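Local structure of hypothetical protein TTHA0849 (Thermus thermophilus, 2D4R) at residues K22-L27 and E35-V40; N75-P80 and G89-L94. The protein is of unknown function but, as a putative member of the START domain superfamily related to the coenzyme Q-binding COQ10 proteins, probably binds a lipid or similar hydrophobic ligand. One frame throughout, in Å; residues are numbered along the deposited sequence.

Contact 1. Residues K22-L27 and E35-V40; sequences KDLEGL and ESLEVV
The short helix 24-27, which follows helix 14-22 after a break at Asp23, leans here on strand 34-43, an edge strand of the antiparallel sheet. The carboxylate of Glu25 makes the polar link. Its CG sits anti to the carbonyl carbon (chi1 -64°) and the chain beyond runs extended, so that OE2 reaches the strand and accepts the backbone N-H of Val39 at 2.9 Å. The N-H points fairly straight at the oxygen (160°), although the donor lies somewhat above the carboxylate plane. One branch of Val39 meets the same side chain lower down: Val39 CG2 lies 3.7 Å from Glu25 CG, the two side chains crossing obliquely. An exposed glutamate thus serves twice, its tip as acceptor and its methylene as apolar cover for the valine. In the helix-grip fold of the Bet v 1-like clan, to which this family belongs, a curved antiparallel sheet wraps around a long C-terminal helix, and short helices follow the first strand; this contact joins the second of them to the strand that comes next in the chain. Deeper in, Leu24 CB faces the fork of Leu37, with CD1 at 4.1 Å and CD2 scarcely farther. Leu37 has CG anti to its backbone N, which carries CD1 also to within 4.0 Å of Leu24 O. Both leucines are buried, and strands 46-55 and 58-69 add Trp51 against Leu37 and Glu66 against Leu24. At the helix start Asp23 is the N-cap: its OD1 takes the N-H of Gly26 at 3.1 Å, from well above the carboxylate plane, while OD2 forms a salt bridge with Arg141 of helix 120-144.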
loop_
_atom_site.group_PDB
_atom_site.type_symbol
_atom_site.label_atom_id
_atom_site.label_comp_id
_atom_site.label_asym_id
_atom_site.label_seq_id
_atom_site.Cartn_x
_atom_site.Cartn_y
_atom_site.Cartn_z
ATOM N N LYS A 22 -1.285 9.504 -2.777
ATOM C CA LYS A 22 0.049 9.824 -3.261
ATOM C C LYS A 22 0.851 10.552 -2.195
ATOM O O LYS A 22 2.074 10.444 -2.142
ATOM C CB LYS A 22 -0.045 10.683 -4.518
ATOM C CG LYS A 22 1.295 11.055 -5.108
ATOM C CD LYS A 22 1.121 12.049 -6.228
ATOM C CE LYS A 22 2.448 12.641 -6.642
ATOM N NZ LYS A 22 2.278 13.480 -7.853
ATOM N N ASP A 23 0.154 11.296 -1.346
ATOM C CA ASP A 23 0.776 11.949 -0.203
ATOM C C ASP A 23 0.889 10.927 0.910
ATOM O O ASP A 23 0.084 10.929 1.857
ATOM C CB ASP A 23 -0.078 13.129 0.266
ATOM C CG ASP A 23 0.407 13.715 1.590
ATOM O OD1 ASP A 23 1.592 13.538 1.933
ATOM O OD2 ASP A 23 -0.406 14.356 2.281
ATOM N N LEU A 24 1.888 10.054 0.779
ATOM C CA LEU A 24 2.040 8.914 1.672
ATOM C C LEU A 24 2.181 9.367 3.119
ATOM O O LEU A 24 1.646 8.742 4.033
ATOM C CB LEU A 24 3.266 8.092 1.281
ATOM C CG LEU A 24 3.289 7.523 -0.134
ATOM C CD1 LEU A 24 4.632 6.856 -0.417
ATOM C CD2 LEU A 24 2.176 6.542 -0.271
ATOM N N GLU A 25 2.899 10.460 3.331
ATOM C CA GLU A 25 3.166 10.877 4.688
ATOM C C GLU A 25 1.900 11.402 5.353
ATOM O O GLU A 25 1.707 11.214 6.556
ATOM C CB GLU A 25 4.279 11.912 4.690
ATOM C CG GLU A 25 5.580 11.329 4.179
ATOM C CD GLU A 25 6.773 12.163 4.557
ATOM O OE1 GLU A 25 6.604 13.391 4.670
ATOM O OE2 GLU A 25 7.870 11.592 4.739
ATOM N N GLY A 26 1.027 12.030 4.565
ATOM C CA GLY A 26 -0.275 12.414 5.069
ATOM C C GLY A 26 -1.185 11.214 5.276
ATOM O O GLY A 26 -2.117 11.258 6.075
ATOM N N LEU A 27 -0.916 10.134 4.553
ATOM C CA LEU A 27 -1.732 8.927 4.648
ATOM C C LEU A 27 -1.328 8.142 5.892
ATOM O O LEU A 27 -2.150 7.461 6.503
ATOM C CB LEU A 27 -1.525 8.054 3.408
ATOM C CG LEU A 27 -2.692 7.245 2.827
ATOM C CD1 LEU A 27 -2.166 6.367 1.701
ATOM C CD2 LEU A 27 -3.344 6.398 3.881
ATOM N N GLU A 35 4.108 1.525 11.360
ATOM C CA GLU A 35 4.742 2.222 12.470
ATOM C C GLU A 35 5.481 3.466 11.982
ATOM O O GLU A 35 5.461 4.507 12.634
ATOM C CB GLU A 35 5.729 1.290 13.166
ATOM C CG GLU A 35 6.581 1.980 14.214
ATOM C CD GLU A 35 7.951 1.346 14.380
ATOM O OE1 GLU A 35 8.072 0.381 15.166
ATOM O OE2 GLU A 35 8.910 1.814 13.725
ATOM N N SER A 36 6.146 3.347 10.838
ATOM C CA SER A 36 6.866 4.473 10.252
ATOM C C SER A 36 6.837 4.421 8.722
ATOM O O SER A 36 7.051 3.375 8.116
ATOM C CB SER A 36 8.320 4.507 10.744
ATOM O OG SER A 36 9.062 3.404 10.277
ATOM N N LEU A 37 6.560 5.562 8.105
ATOM C CA LEU A 37 6.595 5.661 6.658
ATOM C C LEU A 37 7.198 7.011 6.284
ATOM O O LEU A 37 6.572 8.054 6.454
ATOM C CB LEU A 37 5.178 5.524 6.086
ATOM C CG LEU A 37 5.029 5.088 4.625
ATOM C CD1 LEU A 37 3.556 5.184 4.197
ATOM C CD2 LEU A 37 5.901 5.961 3.742
ATOM N N GLU A 38 8.426 6.981 5.784
ATOM C CA GLU A 38 9.131 8.207 5.438
ATOM C C GLU A 38 9.506 8.272 3.956
ATOM O O GLU A 38 10.164 7.379 3.423
ATOM C CB GLU A 38 10.386 8.365 6.317
ATOM C CG GLU A 38 10.960 7.059 6.875
ATOM C CD GLU A 38 11.976 7.270 8.007
ATOM O OE1 GLU A 38 12.794 6.353 8.251
ATOM O OE2 GLU A 38 11.957 8.341 8.657
ATOM N N VAL A 39 9.076 9.340 3.290
ATOM C CA VAL A 39 9.478 9.581 1.908
ATOM C C VAL A 39 10.940 10.024 1.884
ATOM O O VAL A 39 11.276 11.097 2.388
ATOM C CB VAL A 39 8.612 10.676 1.236
ATOM C CG1 VAL A 39 9.227 11.059 -0.117
ATOM C CG2 VAL A 39 7.183 10.176 1.042
ATOM N N VAL A 40 11.810 9.197 1.305
ATOM C CA VAL A 40 13.235 9.498 1.306
ATOM C C VAL A 40 13.690 10.266 0.061
ATOM O O VAL A 40 14.671 11.006 0.113
ATOM C CB VAL A 40 14.101 8.220 1.424
ATOM C CG1 VAL A 40 13.895 7.572 2.766
ATOM C CG2 VAL A 40 13.780 7.257 0.307
#

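Contact 2. Residues N75-P80 and G89-L94; sequences NRFFSP and GTWVFL
Phe77 lays one face of its ring over the backbone of Gly89, whose N stands 3.5 Å above the plane and over the ring centre. The two residues are a hydrogen-bonded pair of the antiparallel hairpin made by strands 74-82 and 86-95, and their backbones exchange two bonds, Phe77 N to Gly89 O and Gly89 N to Phe77 O, both 3.1 Å long. The ring gets there because chi1 (66°) sets CG between the backbone N and the carbonyl carbon, the crowded position, turning the phenyl across to the partner strand. A CB on Gly89 would lie tight against Phe77 CZ and jam against the preceding carbonyl oxygen, so both the ring and the backbone angles suit a residue without a side chain. The CD1/CE1 side of the phenyl turns to Trp91, Phe77 CE1 lying 3.6 Å from Trp91 CD1, the phenyl plane inclined obliquely, at 67°, to the five-membered ring of the indole. An alanine in place of Phe77 would remove the ring covering Gly89 and would probably loosen the packing beside the Trp91 indole. Trp91 and Asn75 form the next hydrogen-bonded pair on this face; Asn75 N gives a 2.9 Å bond to Trp91 O, running nearly along the C=O axis, whereas the return bond from Trp91 N to Asn75 O is longer and more bent. Beyond the hairpin the indole packs on Leu134, Leu135 and Leu138 of helix 120-144. On the other face Arg76 and Thr90 make the intervening non-hydrogen-bonded pair, their side chains side by side, with Arg76 NH2 at 3.3 Å from Thr90 CG2. Asn75 lies alongside Trp91, its amide plane 65° from the indole, and brings OD1 to 3.2 Å from Trp91 CD1.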
loop_
_atom_site.group_PDB
_atom_site.type_symbol
_atom_site.label_atom_id
_atom_site.label_comp_id
_atom_site.label_asym_id
_atom_site.label_seq_id
_atom_site.Cartn_x
_atom_site.Cartn_y
_atom_site.Cartn_z
ATOM N N ASN A 75 -0.629 3.855 -9.968
ATOM C CA ASN A 75 0.736 3.845 -9.481
ATOM C C ASN A 75 1.303 2.432 -9.608
ATOM O O ASN A 75 0.557 1.460 -9.621
ATOM C CB ASN A 75 0.746 4.301 -8.029
ATOM C CG ASN A 75 1.806 3.612 -7.208
ATOM O OD1 ASN A 75 1.529 2.636 -6.512
ATOM N ND2 ASN A 75 3.030 4.116 -7.280
ATOM N N ARG A 76 2.619 2.329 -9.735
ATOM C CA ARG A 76 3.308 1.047 -9.649
ATOM C C ARG A 76 4.401 1.152 -8.588
ATOM O O ARG A 76 5.067 2.180 -8.488
ATOM C CB ARG A 76 3.950 0.686 -10.990
ATOM C CG ARG A 76 3.143 -0.245 -11.846
ATOM C CD ARG A 76 3.667 -0.267 -13.277
ATOM N NE ARG A 76 2.579 -0.505 -14.219
ATOM C CZ ARG A 76 1.833 -1.606 -14.230
ATOM N NH1 ARG A 76 0.862 -1.742 -15.117
ATOM N NH2 ARG A 76 2.061 -2.573 -13.352
ATOM N N PHE A 77 4.587 0.095 -7.801
ATOM C CA PHE A 77 5.612 0.112 -6.765
ATOM C C PHE A 77 6.393 -1.190 -6.698
ATOM O O PHE A 77 5.897 -2.241 -7.093
ATOM C CB PHE A 77 4.983 0.437 -5.393
ATOM C CG PHE A 77 4.039 -0.613 -4.883
ATOM C CD1 PHE A 77 2.711 -0.638 -5.303
ATOM C CD2 PHE A 77 4.474 -1.580 -3.990
ATOM C CE1 PHE A 77 1.831 -1.612 -4.849
ATOM C CE2 PHE A 77 3.599 -2.563 -3.527
ATOM C CZ PHE A 77 2.271 -2.573 -3.963
ATOM N N PHE A 78 7.620 -1.111 -6.200
ATOM C CA PHE A 78 8.505 -2.266 -6.155
ATOM C C PHE A 78 9.509 -1.999 -5.037
ATOM O O PHE A 78 9.939 -0.866 -4.862
ATOM C CB PHE A 78 9.200 -2.411 -7.530
ATOM C CG PHE A 78 10.235 -3.525 -7.618
ATOM C CD1 PHE A 78 9.924 -4.739 -8.232
ATOM C CD2 PHE A 78 11.530 -3.340 -7.128
ATOM C CE1 PHE A 78 10.886 -5.752 -8.358
ATOM C CE2 PHE A 78 12.498 -4.353 -7.254
ATOM C CZ PHE A 78 12.172 -5.556 -7.869
ATOM N N SER A 79 9.859 -3.028 -4.267
ATOM C CA SER A 79 10.892 -2.891 -3.240
ATOM C C SER A 79 12.217 -3.435 -3.743
ATOM O O SER A 79 12.331 -4.621 -4.048
ATOM C CB SER A 79 10.513 -3.653 -1.972
ATOM O OG SER A 79 11.529 -3.479 -1.006
ATOM N N PRO A 80 13.239 -2.571 -3.830
ATOM C CA PRO A 80 14.574 -2.959 -4.299
ATOM C C PRO A 80 15.422 -3.525 -3.157
ATOM O O PRO A 80 16.434 -4.196 -3.384
ATOM C CB PRO A 80 15.154 -1.650 -4.839
ATOM C CG PRO A 80 14.126 -0.560 -4.501
ATOM C CD PRO A 80 13.209 -1.143 -3.477
ATOM N N GLY A 89 3.533 -4.183 -6.815
ATOM C CA GLY A 89 2.142 -4.203 -7.195
ATOM C C GLY A 89 1.659 -2.887 -7.758
ATOM O O GLY A 89 2.434 -2.071 -8.246
ATOM N N THR A 90 0.362 -2.666 -7.691
ATOM C CA THR A 90 -0.200 -1.464 -8.266
ATOM C C THR A 90 -1.312 -0.974 -7.365
ATOM O O THR A 90 -1.984 -1.770 -6.725
ATOM C CB THR A 90 -0.781 -1.736 -9.660
ATOM O OG1 THR A 90 -1.862 -2.660 -9.527
ATOM C CG2 THR A 90 0.289 -2.321 -10.592
ATOM N N TRP A 91 -1.463 0.344 -7.294
ATOM C CA TRP A 91 -2.701 0.976 -6.840
ATOM C C TRP A 91 -3.384 1.570 -8.083
ATOM O O TRP A 91 -2.767 2.330 -8.839
ATOM C CB TRP A 91 -2.418 2.115 -5.852
ATOM C CG TRP A 91 -1.704 1.719 -4.572
ATOM C CD1 TRP A 91 -0.474 1.131 -4.461
ATOM C CD2 TRP A 91 -2.142 1.980 -3.229
ATOM N NE1 TRP A 91 -0.118 1.022 -3.142
ATOM C CE2 TRP A 91 -1.119 1.536 -2.364
ATOM C CE3 TRP A 91 -3.297 2.547 -2.676
ATOM C CZ2 TRP A 91 -1.209 1.647 -0.976
ATOM C CZ3 TRP A 91 -3.389 2.658 -1.293
ATOM C CH2 TRP A 91 -2.347 2.210 -0.459
ATOM N N VAL A 92 -4.646 1.222 -8.303
ATOM C CA VAL A 92 -5.411 1.851 -9.377
ATOM C C VAL A 92 -6.721 2.414 -8.842
ATOM O O VAL A 92 -7.317 1.872 -7.908
ATOM C CB VAL A 92 -5.722 0.851 -10.542
ATOM C CG1 VAL A 92 -4.406 0.362 -11.176
ATOM C CG2 VAL A 92 -6.571 -0.341 -10.023
ATOM N N PHE A 93 -7.153 3.519 -9.434
ATOM C CA PHE A 93 -8.294 4.247 -8.925
ATOM C C PHE A 93 -9.310 4.380 -10.041
ATOM O O PHE A 93 -9.122 5.121 -11.002
ATOM C CB PHE A 93 -7.842 5.613 -8.402
ATOM C CG PHE A 93 -6.749 5.521 -7.365
ATOM C CD1 PHE A 93 -5.454 5.153 -7.732
ATOM C CD2 PHE A 93 -7.017 5.772 -6.021
ATOM C CE1 PHE A 93 -4.452 5.033 -6.779
ATOM C CE2 PHE A 93 -6.021 5.654 -5.063
ATOM C CZ PHE A 93 -4.732 5.281 -5.441
ATOM N N LEU A 94 -10.392 3.633 -9.904
ATOM C CA LEU A 94 -11.361 3.493 -10.978
ATOM C C LEU A 94 -12.646 4.247 -10.659
ATOM O O LEU A 94 -13.070 4.302 -9.500
ATOM C CB LEU A 94 -11.688 2.015 -11.183
ATOM C CG LEU A 94 -10.506 1.050 -11.318
ATOM C CD1 LEU A 94 -11.020 -0.392 -11.258
ATOM C CD2 LEU A 94 -9.770 1.314 -12.625
#

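Overall arrangement
Contacts 1 and 2 show two ways of building on one antiparallel sheet. Contact 2 joins neighbouring strands inside it, whereas contact 1 lays a short helix against one of its edge strands, 34-43. They follow one another along the chain, and their centres are 15 Å apart. Nearest atoms come within about 5 Å without touching. Strand 58-69 lies between their strands in the sheet order and touches both: Glu66 packs on Leu24 and on Asn75. Helix 120-144 is a second shared neighbour, through Arg141 at Asp23 and three leucines at Trp91. In START-like folds the sheet and this helix usually enclose the ligand cavity.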